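Local coordinates for protein 2,3-dihydroxy-2,3-dihydrophenylpropionate dehydrogenase (Pseudomonas sp. MC1, PDB 5XTF) that catalyses the NAD(+)-dependent oxidation of naphthalene cis-dihydrodiol to 1,2-dihydroxynaphthalene, as a tetrameric member of the short-chain dehydrogenase/reductase family, at residues E116-E119 with K120-S124; F125-I128 with F129-V133; G106-D109 with Y110-N113. All coordinates share one frame; numbering follows the deposited sequence.

Contact 1 of 3, residues E116-E119 with K120-S124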
ATOM      1  N   GLU B 116     -16.905  -0.655 -24.066  1.00 34.31           N
ATOM      2  CA  GLU B 116     -18.337  -0.803 -24.285  1.00 35.84           C
ATOM      3  C   GLU B 116     -19.019   0.553 -24.447  1.00 34.16           C
ATOM      4  O   GLU B 116     -18.509   1.574 -23.979  1.00 33.25           O
ATOM      5  CB  GLU B 116     -18.967  -1.549 -23.108  1.00 37.85           C
ATOM      6  CG  GLU B 116     -18.340  -2.896 -22.842  1.00 45.72           C
ATOM      7  CD  GLU B 116     -18.833  -3.975 -23.786  1.00 55.83           C
ATOM      8  OE1 GLU B 116     -20.046  -4.296 -23.743  1.00 57.57           O
ATOM      9  OE2 GLU B 116     -18.001  -4.500 -24.565  1.00 62.68           O
ATOM     10  N   PRO B 117     -20.183   0.577 -25.105  1.00 36.21           N
ATOM     11  CA  PRO B 117     -20.919   1.839 -25.269  1.00 32.56           C
ATOM     12  C   PRO B 117     -21.275   2.479 -23.934  1.00 33.94           C
ATOM     13  O   PRO B 117     -21.691   1.805 -22.990  1.00 33.59           O
ATOM     14  CB  PRO B 117     -22.173   1.419 -26.045  1.00 32.81           C
ATOM     15  CG  PRO B 117     -22.181  -0.077 -26.033  1.00 34.33           C
ATOM     16  CD  PRO B 117     -20.764  -0.498 -25.922  1.00 35.35           C
ATOM     17  N   TRP B 118     -21.121   3.806 -23.877  1.00 29.79           N
ATOM     18  CA  TRP B 118     -21.235   4.520 -22.610  1.00 28.39           C
ATOM     19  C   TRP B 118     -22.565   4.257 -21.919  1.00 31.97           C
ATOM     20  O   TRP B 118     -22.622   4.203 -20.686  1.00 31.02           O
ATOM     21  CB  TRP B 118     -21.034   6.020 -22.830  1.00 28.82           C
ATOM     22  CG  TRP B 118     -21.285   6.816 -21.593  1.00 28.22           C
ATOM     23  CD1 TRP B 118     -22.318   7.673 -21.364  1.00 27.30           C
ATOM     24  CD2 TRP B 118     -20.500   6.799 -20.397  1.00 28.39           C
ATOM     25  NE1 TRP B 118     -22.220   8.206 -20.097  1.00 28.55           N
ATOM     26  CE2 TRP B 118     -21.111   7.687 -19.484  1.00 28.22           C
ATOM     27  CE3 TRP B 118     -19.332   6.127 -20.011  1.00 26.34           C
ATOM     28  CZ2 TRP B 118     -20.601   7.914 -18.204  1.00 27.54           C
ATOM     29  CZ3 TRP B 118     -18.820   6.353 -18.736  1.00 28.02           C
ATOM     30  CH2 TRP B 118     -19.457   7.240 -17.848  1.00 27.76           C
ATOM     31  N   GLU B 119     -23.640   4.082 -22.686  1.00 34.36           N
ATOM     32  CA  GLU B 119     -24.948   3.804 -22.104  1.00 31.14           C
ATOM     33  C   GLU B 119     -24.875   2.623 -21.150  1.00 32.38           C
ATOM     34  O   GLU B 119     -25.440   2.660 -20.047  1.00 31.93           O
ATOM     35  CB  GLU B 119     -25.958   3.539 -23.221  1.00 34.29           C
ATOM     36  CG  GLU B 119     -26.175   4.713 -24.209  1.00 47.69           C
ATOM     37  CD  GLU B 119     -24.914   5.174 -24.959  1.00 46.28           C
ATOM     38  OE1 GLU B 119     -24.865   6.324 -25.427  1.00 46.06           O
ATOM     39  OE2 GLU B 119     -23.951   4.399 -25.093  1.00 44.86           O
ATOM     40  N   LYS B 120     -24.147   1.582 -21.550  1.00 29.76           N
ATOM     41  CA  LYS B 120     -23.975   0.410 -20.708  1.00 26.76           C
ATOM     42  C   LYS B 120     -23.051   0.702 -19.533  1.00 31.81           C
ATOM     43  O   LYS B 120     -23.345   0.309 -18.394  1.00 31.81           O
ATOM     44  CB  LYS B 120     -23.449  -0.743 -21.550  1.00 28.00           C
ATOM     45  CG  LYS B 120     -22.904  -1.888 -20.729  1.00 41.67           C
ATOM     46  CD  LYS B 120     -23.312  -3.254 -21.312  1.00 43.82           C
ATOM     47  CE  LYS B 120     -22.991  -4.426 -20.337  1.00 48.37           C
ATOM     48  NZ  LYS B 120     -23.593  -4.280 -18.959  1.00 45.72           N
ATOM     49  N   ILE B 121     -21.937   1.393 -19.782  1.00 28.16           N
ATOM     50  CA  ILE B 121     -21.028   1.736 -18.693  1.00 28.79           C
ATOM     51  C   ILE B 121     -21.750   2.579 -17.653  1.00 31.46           C
ATOM     52  O   ILE B 121     -21.638   2.335 -16.444  1.00 28.48           O
ATOM     53  CB  ILE B 121     -19.794   2.473 -19.224  1.00 27.97           C
ATOM     54  CG1 ILE B 121     -19.003   1.589 -20.175  1.00 28.48           C
ATOM     55  CG2 ILE B 121     -18.926   2.912 -18.069  1.00 26.95           C
ATOM     56  CD1 ILE B 121     -17.859   2.325 -20.791  1.00 28.33           C
ATOM     57  N   SER B 122     -22.508   3.579 -18.112  1.00 27.47           N
ATOM     58  CA  SER B 122     -23.193   4.474 -17.192  1.00 27.06           C
ATOM     59  C   SER B 122     -24.188   3.725 -16.318  1.00 30.24           C
ATOM     60  O   SER B 122     -24.317   4.020 -15.127  1.00 30.59           O
ATOM     61  CB  SER B 122     -23.912   5.571 -17.960  1.00 27.54           C
ATOM     62  OG  SER B 122     -24.428   6.524 -17.055  1.00 30.43           O
ATOM     63  N   SER B 123     -24.914   2.766 -16.892  1.00 30.49           N
ATOM     64  CA  SER B 123     -25.870   2.003 -16.100  1.00 32.56           C
ATOM     65  C   SER B 123     -25.160   1.152 -15.059  1.00 31.36           C
ATOM     66  O   SER B 123     -25.482   1.211 -13.865  1.00 30.86           O
ATOM     67  CB  SER B 123     -26.726   1.125 -17.008  1.00 32.93           C
ATOM     68  OG  SER B 123     -27.654   1.913 -17.715  1.00 47.36           O
ATOM     69  N   SER B 124     -24.194   0.346 -15.503  1.00 30.66           N
ATOM     70  CA  SER B 124     -23.466  -0.511 -14.582  1.00 26.11           C
ATOM     71  C   SER B 124     -22.825   0.305 -13.474  1.00 32.70           C
ATOM     72  O   SER B 124     -22.891  -0.078 -12.297  1.00 30.12           O
ATOM     73  CB  SER B 124     -22.408  -1.304 -15.341  1.00 31.70           C
ATOM     74  OG  SER B 124     -23.001  -2.029 -16.408  1.00 35.67           O
TER
HETATM   75  O   HOH W   1     -27.446   4.554 -19.420  1.00 41.56           O
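The indole of Trp118 is met from the following turn by Ser122 over one face and by the CG2 methyl of Ile121, at the start of helix 118-150 in this Rossmann-type fold. Pro117 holds the N-cap position. CG of Trp118 stands anti to the backbone N (chi1 174°), beside the carbonyl carbon, which lays the indole along the residues that follow. The CH-pi contact places Ser122 CB 4.0 Å from the centroid of the five-membered ring, 24° off its normal. The side chains of Trp118 and Ile121 cross at about a right angle, Ile121 CG2 lying 3.5 Å from Trp118 CZ3, obliquely to the ring. The other branch of Ile121 runs back toward the loop, its CD1 reaching Glu116 O at 3.3 Å.

A second subunit completes this surface: its His81 stacks on the Trp118 ring, and its Lys134 NZ is hydrogen-bonded to Ser122 OG. Were Trp118 an alanine, Ser122 CB and Ile121 CG2 would probably lose their aromatic partner, and His81 of the second subunit its stack.

Along the backbone, Pro117 O accepts two amides, Lys120 N (2.9 Å) and Ile121 N, a double use that belongs to the helix start. Ser122 N gives Trp118 O a short, straight bond (2.7 Å, 169° at the hydrogen). A water donates to Glu119 O (2.8 Å) and also meets Ser123 OG. One turn on, Ser124 OG donates to Lys120 O at 3.1 Å from above the carbonyl plane, beside the amide of Ser124, which uses the same oxygen.

Contact 2 of 3, residues F125-I128 with F129-V133; sequences FDEI and FDINV
Phe125 stacks on Phe129 one helical turn later, in the first half of helix 118-150 of the SDR fold. CG of Phe125 is anti to its amide nitrogen (chi1 176°), which carries its ring forward along the helix, whereas Phe129 turns its CG beside its own (chi1 -83°) and swings its ring back, until the faces overlap as an offset stack. Their centroids are 4.2 Å apart with planes at 18°, and Phe129 CD1 sits over the centre of the Phe125 ring. Phe137 of the second subunit also meets the Phe125 ring.

Asp126 O accepts Asp130 N at 3.0 Å. Asp130 OD2 comes equally close to that oxygen, an acceptor against an acceptor. The Asp126 carboxylate forms a salt bridge with Lys134 of the second subunit. Glu127 O then takes Ile131 N at 3.2 Å.

Ile128 O receives the short bond from Asn132 N, 2.7 Å, and a weak one from Ile131 N. Ile128 CG2 also lies 3.6 Å from Asn132 ND2, where the helix widens into a pi-type turn at 130-133. Asn132 OD1 is hydrogen-bonded to Ile107 N and its ND2 to Ser175 OG. The chemistry thus divides this part of the helix: aromatic carbon and the Asp126 carboxylate face the neighbouring subunit, while a buried amide with both ends satisfied lies beside Lys176 of the NAD(+) site.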
ATOM      1  N   PHE B 125     -22.234   1.457 -13.826  1.00 27.41           N
ATOM      2  CA  PHE B 125     -21.542   2.257 -12.819  1.00 27.17           C
ATOM      3  C   PHE B 125     -22.511   2.693 -11.733  1.00 26.89           C
ATOM      4  O   PHE B 125     -22.188   2.639 -10.539  1.00 26.84           O
ATOM      5  CB  PHE B 125     -20.850   3.467 -13.469  1.00 25.31           C
ATOM      6  CG  PHE B 125     -20.185   4.398 -12.481  1.00 21.39           C
ATOM      7  CD1 PHE B 125     -20.934   5.284 -11.727  1.00 21.93           C
ATOM      8  CD2 PHE B 125     -18.813   4.400 -12.324  1.00 19.96           C
ATOM      9  CE1 PHE B 125     -20.339   6.130 -10.805  1.00 22.22           C
ATOM     10  CE2 PHE B 125     -18.205   5.264 -11.421  1.00 19.20           C
ATOM     11  CZ  PHE B 125     -18.972   6.124 -10.654  1.00 21.46           C
ATOM     12  N   ASP B 126     -23.706   3.122 -12.123  1.00 23.72           N
ATOM     13  CA  ASP B 126     -24.687   3.533 -11.128  1.00 27.65           C
ATOM     14  C   ASP B 126     -25.076   2.362 -10.236  1.00 28.25           C
ATOM     15  O   ASP B 126     -25.222   2.516  -9.013  1.00 29.28           O
ATOM     16  CB  ASP B 126     -25.906   4.129 -11.831  1.00 28.93           C
ATOM     17  CG  ASP B 126     -25.557   5.393 -12.648  1.00 36.17           C
ATOM     18  OD1 ASP B 126     -24.462   5.967 -12.440  1.00 31.02           O
ATOM     19  OD2 ASP B 126     -26.374   5.820 -13.502  1.00 40.81           O
ATOM     20  N   GLU B 127     -25.214   1.172 -10.816  1.00 24.66           N
ATOM     21  CA  GLU B 127     -25.637   0.042 -10.003  1.00 31.13           C
ATOM     22  C   GLU B 127     -24.501  -0.415  -9.092  1.00 27.58           C
ATOM     23  O   GLU B 127     -24.724  -0.731  -7.917  1.00 27.48           O
ATOM     24  CB  GLU B 127     -26.137  -1.090 -10.903  1.00 32.29           C
ATOM     25  CG  GLU B 127     -27.371  -1.799 -10.372  1.00 44.93           C
ATOM     26  CD  GLU B 127     -27.995  -2.767 -11.380  1.00 55.80           C
ATOM     27  OE1 GLU B 127     -28.067  -2.423 -12.585  1.00 56.45           O
ATOM     28  OE2 GLU B 127     -28.412  -3.874 -10.955  1.00 52.29           O
ATOM     29  N   ILE B 128     -23.265  -0.389  -9.593  1.00 28.10           N
ATOM     30  CA  ILE B 128     -22.140  -0.871  -8.798  1.00 26.44           C
ATOM     31  C   ILE B 128     -21.886   0.057  -7.620  1.00 28.28           C
ATOM     32  O   ILE B 128     -21.764  -0.392  -6.471  1.00 28.38           O
ATOM     33  CB  ILE B 128     -20.890  -1.034  -9.679  1.00 30.37           C
ATOM     34  CG1 ILE B 128     -21.014  -2.310 -10.500  1.00 26.88           C
ATOM     35  CG2 ILE B 128     -19.629  -1.086  -8.831  1.00 27.80           C
ATOM     36  CD1 ILE B 128     -20.614  -2.132 -11.902  1.00 32.11           C
ATOM     37  N   PHE B 129     -21.859   1.363  -7.870  1.00 19.81           N
ATOM     38  CA  PHE B 129     -21.516   2.278  -6.791  1.00 21.55           C
ATOM     39  C   PHE B 129     -22.666   2.482  -5.808  1.00 26.71           C
ATOM     40  O   PHE B 129     -22.418   2.689  -4.610  1.00 21.63           O
ATOM     41  CB  PHE B 129     -21.015   3.594  -7.374  1.00 19.81           C
ATOM     42  CG  PHE B 129     -19.557   3.542  -7.750  1.00 23.25           C
ATOM     43  CD1 PHE B 129     -19.150   2.903  -8.906  1.00 20.41           C
ATOM     44  CD2 PHE B 129     -18.589   4.090  -6.909  1.00 22.15           C
ATOM     45  CE1 PHE B 129     -17.798   2.828  -9.231  1.00 25.70           C
ATOM     46  CE2 PHE B 129     -17.236   4.016  -7.223  1.00 20.09           C
ATOM     47  CZ  PHE B 129     -16.844   3.390  -8.394  1.00 21.56           C
ATOM     48  N   ASP B 130     -23.921   2.396  -6.276  1.00 26.27           N
ATOM     49  CA  ASP B 130     -25.045   2.435  -5.347  1.00 26.47           C
ATOM     50  C   ASP B 130     -24.985   1.281  -4.353  1.00 24.74           C
ATOM     51  O   ASP B 130     -25.231   1.472  -3.155  1.00 25.03           O
ATOM     52  CB  ASP B 130     -26.371   2.414  -6.103  1.00 23.97           C
ATOM     53  CG  ASP B 130     -26.720   3.756  -6.685  1.00 31.28           C
ATOM     54  OD1 ASP B 130     -26.178   4.758  -6.167  1.00 33.12           O
ATOM     55  OD2 ASP B 130     -27.517   3.815  -7.655  1.00 34.01           O
ATOM     56  N   ILE B 131     -24.639   0.084  -4.822  1.00 24.98           N
ATOM     57  CA  ILE B 131     -24.682  -1.103  -3.968  1.00 24.81           C
ATOM     58  C   ILE B 131     -23.384  -1.301  -3.205  1.00 26.68           C
ATOM     59  O   ILE B 131     -23.395  -1.562  -1.998  1.00 28.82           O
ATOM     60  CB  ILE B 131     -25.005  -2.353  -4.808  1.00 28.88           C
ATOM     61  CG1 ILE B 131     -26.416  -2.278  -5.373  1.00 29.98           C
ATOM     62  CG2 ILE B 131     -24.832  -3.597  -3.958  1.00 31.74           C
ATOM     63  CD1 ILE B 131     -26.709  -3.387  -6.367  1.00 34.96           C
ATOM     64  N   ASN B 132     -22.251  -1.245  -3.904  1.00 25.82           N
ATOM     65  CA  ASN B 132     -20.973  -1.564  -3.280  1.00 26.55           C
ATOM     66  C   ASN B 132     -20.412  -0.426  -2.445  1.00 22.35           C
ATOM     67  O   ASN B 132     -19.510  -0.675  -1.647  1.00 26.16           O
ATOM     68  CB  ASN B 132     -19.938  -1.953  -4.330  1.00 23.45           C
ATOM     69  CG  ASN B 132     -20.320  -3.196  -5.084  1.00 26.90           C
ATOM     70  OD1 ASN B 132     -21.256  -3.909  -4.707  1.00 30.62           O
ATOM     71  ND2 ASN B 132     -19.592  -3.481  -6.148  1.00 25.64           N
ATOM     72  N   VAL B 133     -20.918   0.799  -2.587  1.00 22.06           N
ATOM     73  CA  VAL B 133     -20.349   1.935  -1.871  1.00 18.32           C
ATOM     74  C   VAL B 133     -21.425   2.778  -1.205  1.00 19.30           C
ATOM     75  O   VAL B 133     -21.413   2.945   0.018  1.00 22.65           O
ATOM     76  CB  VAL B 133     -19.491   2.815  -2.796  1.00 20.69           C
ATOM     77  CG1 VAL B 133     -18.866   3.965  -1.990  1.00 16.22           C
ATOM     78  CG2 VAL B 133     -18.411   1.981  -3.500  1.00 19.33           C
TER

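Contact 3 of 3, residues G106-D109 with Y110-N113; sequences GIWD and YMLN
Trp108 and Tyr110 make the aromatic contact, their rings crossing obliquely with planes at 53°. Trp108 CE3 lies over one face of the Tyr110 ring, 3.4 Å from Tyr110 CD1. The tyrosine backbone packs as well: Tyr110 CA rests over the six-membered ring of Trp108, 3.7 Å from its centroid, in a CH-pi contact. Met111 adds a Met-aromatic approach, SD standing 3.5 Å from Trp108 CZ2 and oblique to the ring.

The polar contacts centre on Asp109. Its O accepts Leu112 N at 3.1 Å, closing a turn in which Tyr110 and Met111 both take left-handed backbone angles. Its CG stands between its backbone N and carbonyl carbon (chi1 75°), which turns OD1 toward Met111 N; that amide is accepted at 3.2 Å from above the carboxylate plane, an Asx turn. The carboxylate is gripped further by the amides of Gly169 (OD1) and Tyr172 (OD2), while Trp108 NE1 bonds to Gly167 O.

Water also links the two halves: one molecule donates to Asp109 OD2 and Leu112 O, both at 2.9 Å.

An Asx turn set within a beta-turn thus shapes the turn at 109-112, a few residues beyond the Asn-Ala-Gly sequence of the SDR family that starts at the NAD(+)-binding residue Asn104.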
ATOM      1  N   GLY B 106     -23.265  -7.011  -1.924  1.00 33.41           N
ATOM      2  CA  GLY B 106     -22.404  -6.616  -3.019  1.00 35.82           C
ATOM      3  C   GLY B 106     -22.972  -7.054  -4.353  1.00 36.43           C
ATOM      4  O   GLY B 106     -23.915  -7.847  -4.417  1.00 38.09           O
ATOM      5  N   ILE B 107     -22.383  -6.508  -5.422  1.00 35.24           N
ATOM      6  CA  ILE B 107     -22.709  -6.899  -6.788  1.00 34.21           C
ATOM      7  C   ILE B 107     -21.439  -6.820  -7.621  1.00 36.05           C
ATOM      8  O   ILE B 107     -20.561  -5.991  -7.369  1.00 36.41           O
ATOM      9  CB  ILE B 107     -23.835  -6.020  -7.400  1.00 37.31           C
ATOM     10  CG1 ILE B 107     -24.384  -6.645  -8.677  1.00 40.94           C
ATOM     11  CG2 ILE B 107     -23.345  -4.624  -7.723  1.00 32.09           C
ATOM     12  CD1 ILE B 107     -25.466  -5.811  -9.319  1.00 49.51           C
ATOM     13  N   TRP B 108     -21.348  -7.693  -8.621  1.00 40.26           N
ATOM     14  CA  TRP B 108     -20.225  -7.766  -9.544  1.00 38.10           C
ATOM     15  C   TRP B 108     -20.523  -6.950 -10.803  1.00 41.21           C
ATOM     16  O   TRP B 108     -21.639  -6.470 -11.011  1.00 38.67           O
ATOM     17  CB  TRP B 108     -19.937  -9.228  -9.913  1.00 39.85           C
ATOM     18  CG  TRP B 108     -18.544  -9.474 -10.430  1.00 38.56           C
ATOM     19  CD1 TRP B 108     -17.410  -8.808 -10.074  1.00 37.04           C
ATOM     20  CD2 TRP B 108     -18.147 -10.458 -11.394  1.00 40.53           C
ATOM     21  NE1 TRP B 108     -16.325  -9.317 -10.756  1.00 38.62           N
ATOM     22  CE2 TRP B 108     -16.753 -10.331 -11.574  1.00 43.09           C
ATOM     23  CE3 TRP B 108     -18.835 -11.437 -12.119  1.00 40.99           C
ATOM     24  CZ2 TRP B 108     -16.034 -11.145 -12.454  1.00 41.79           C
ATOM     25  CZ3 TRP B 108     -18.124 -12.243 -12.990  1.00 39.05           C
ATOM     26  CH2 TRP B 108     -16.733 -12.093 -13.150  1.00 40.34           C
ATOM     27  N   ASP B 109     -19.500  -6.797 -11.655  1.00 37.64           N
ATOM     28  CA  ASP B 109     -19.679  -6.143 -12.944  1.00 38.30           C
ATOM     29  C   ASP B 109     -19.367  -7.039 -14.133  1.00 39.36           C
ATOM     30  O   ASP B 109     -19.408  -6.561 -15.269  1.00 39.27           O
ATOM     31  CB  ASP B 109     -18.840  -4.860 -13.024  1.00 35.83           C
ATOM     32  CG  ASP B 109     -17.353  -5.113 -13.227  1.00 37.50           C
ATOM     33  OD1 ASP B 109     -16.881  -6.267 -13.055  1.00 36.24           O
ATOM     34  OD2 ASP B 109     -16.645  -4.115 -13.532  1.00 35.72           O
ATOM     35  N   TYR B 110     -19.054  -8.316 -13.908  1.00 38.90           N
ATOM     36  CA  TYR B 110     -18.888  -9.294 -14.987  1.00 40.75           C
ATOM     37  C   TYR B 110     -17.887  -8.801 -16.033  1.00 41.11           C
ATOM     38  O   TYR B 110     -18.115  -8.898 -17.241  1.00 38.99           O
ATOM     39  CB  TYR B 110     -20.246  -9.644 -15.615  1.00 41.22           C
ATOM     40  CG  TYR B 110     -21.210 -10.249 -14.609  1.00 45.28           C
ATOM     41  CD1 TYR B 110     -21.300 -11.630 -14.443  1.00 46.35           C
ATOM     42  CD2 TYR B 110     -22.003  -9.441 -13.796  1.00 46.84           C
ATOM     43  CE1 TYR B 110     -22.163 -12.188 -13.506  1.00 44.26           C
ATOM     44  CE2 TYR B 110     -22.870  -9.993 -12.854  1.00 46.90           C
ATOM     45  CZ  TYR B 110     -22.943 -11.366 -12.717  1.00 46.31           C
ATOM     46  OH  TYR B 110     -23.797 -11.920 -11.797  1.00 50.79           O
ATOM     47  N   MET B 111     -16.771  -8.250 -15.545  1.00 37.09           N
ATOM     48  CA  MET B 111     -15.626  -7.841 -16.364  1.00 39.79           C
ATOM     49  C   MET B 111     -16.008  -6.832 -17.450  1.00 40.75           C
ATOM     50  O   MET B 111     -15.414  -6.829 -18.534  1.00 39.34           O
ATOM     51  CB  MET B 111     -14.926  -9.054 -16.993  1.00 39.81           C
ATOM     52  CG  MET B 111     -14.720 -10.242 -16.055  1.00 42.74           C
ATOM     53  SD  MET B 111     -13.642  -9.885 -14.650  1.00 47.99           S
ATOM     54  CE  MET B 111     -12.106  -9.447 -15.486  1.00 43.35           C
ATOM     55  N   LEU B 112     -16.981  -5.963 -17.164  1.00 38.19           N
ATOM     56  CA  LEU B 112     -17.411  -4.943 -18.117  1.00 33.94           C
ATOM     57  C   LEU B 112     -16.216  -4.156 -18.650  1.00 36.80           C
ATOM     58  O   LEU B 112     -15.460  -3.567 -17.875  1.00 36.57           O
ATOM     59  CB  LEU B 112     -18.414  -4.005 -17.439  1.00 34.11           C
ATOM     60  CG  LEU B 112     -18.856  -2.828 -18.312  1.00 39.39           C
ATOM     61  CD1 LEU B 112     -19.589  -3.330 -19.545  1.00 40.69           C
ATOM     62  CD2 LEU B 112     -19.702  -1.834 -17.548  1.00 35.86           C
ATOM     63  N   ASN B 113     -16.033  -4.166 -19.974  1.00 39.07           N
ATOM     64  CA  ASN B 113     -14.899  -3.491 -20.604  1.00 39.20           C
ATOM     65  C   ASN B 113     -15.153  -2.000 -20.770  1.00 36.76           C
ATOM     66  O   ASN B 113     -16.283  -1.556 -20.970  1.00 36.79           O
ATOM     67  CB  ASN B 113     -14.592  -4.086 -21.975  1.00 37.98           C
ATOM     68  CG  ASN B 113     -13.948  -5.448 -21.882  1.00 48.00           C
ATOM     69  OD1 ASN B 113     -12.768  -5.569 -21.557  1.00 50.54           O
ATOM     70  ND2 ASN B 113     -14.723  -6.489 -22.165  1.00 52.48           N
TER
HETATM   71  O   HOH W   2     -23.605  -9.718  -9.229  1.00 46.28           O
HETATM   72  O   HOH W   3     -16.321  -2.074 -15.562  1.00 32.33           O

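The three contacts follow one another along the chain in the order 3, 1, 2. Contact 3 shapes the loop after strand 100-103; contact 1 lies at the start of helix 118-150 and contact 2 directly after it, their centres 13 Å apart, and both meet the second subunit. The loop returns to the helix at both. With contact 1 it packs through Leu112, whose CD2 lies 3.5 Å from Ser124 OG. With contact 2, centre to centre 10 Å away, it packs through Asp109 CB, 3.4 Å from Ile128 CD1. The Asn132 and Lys176 side chains are about 4 Å apart, placing contact 2 beside the NAD(+) site; the side chains of Trp108 and Lys176 are about 8 Å apart, whereas contact 1 is remote from the NAD(+) site.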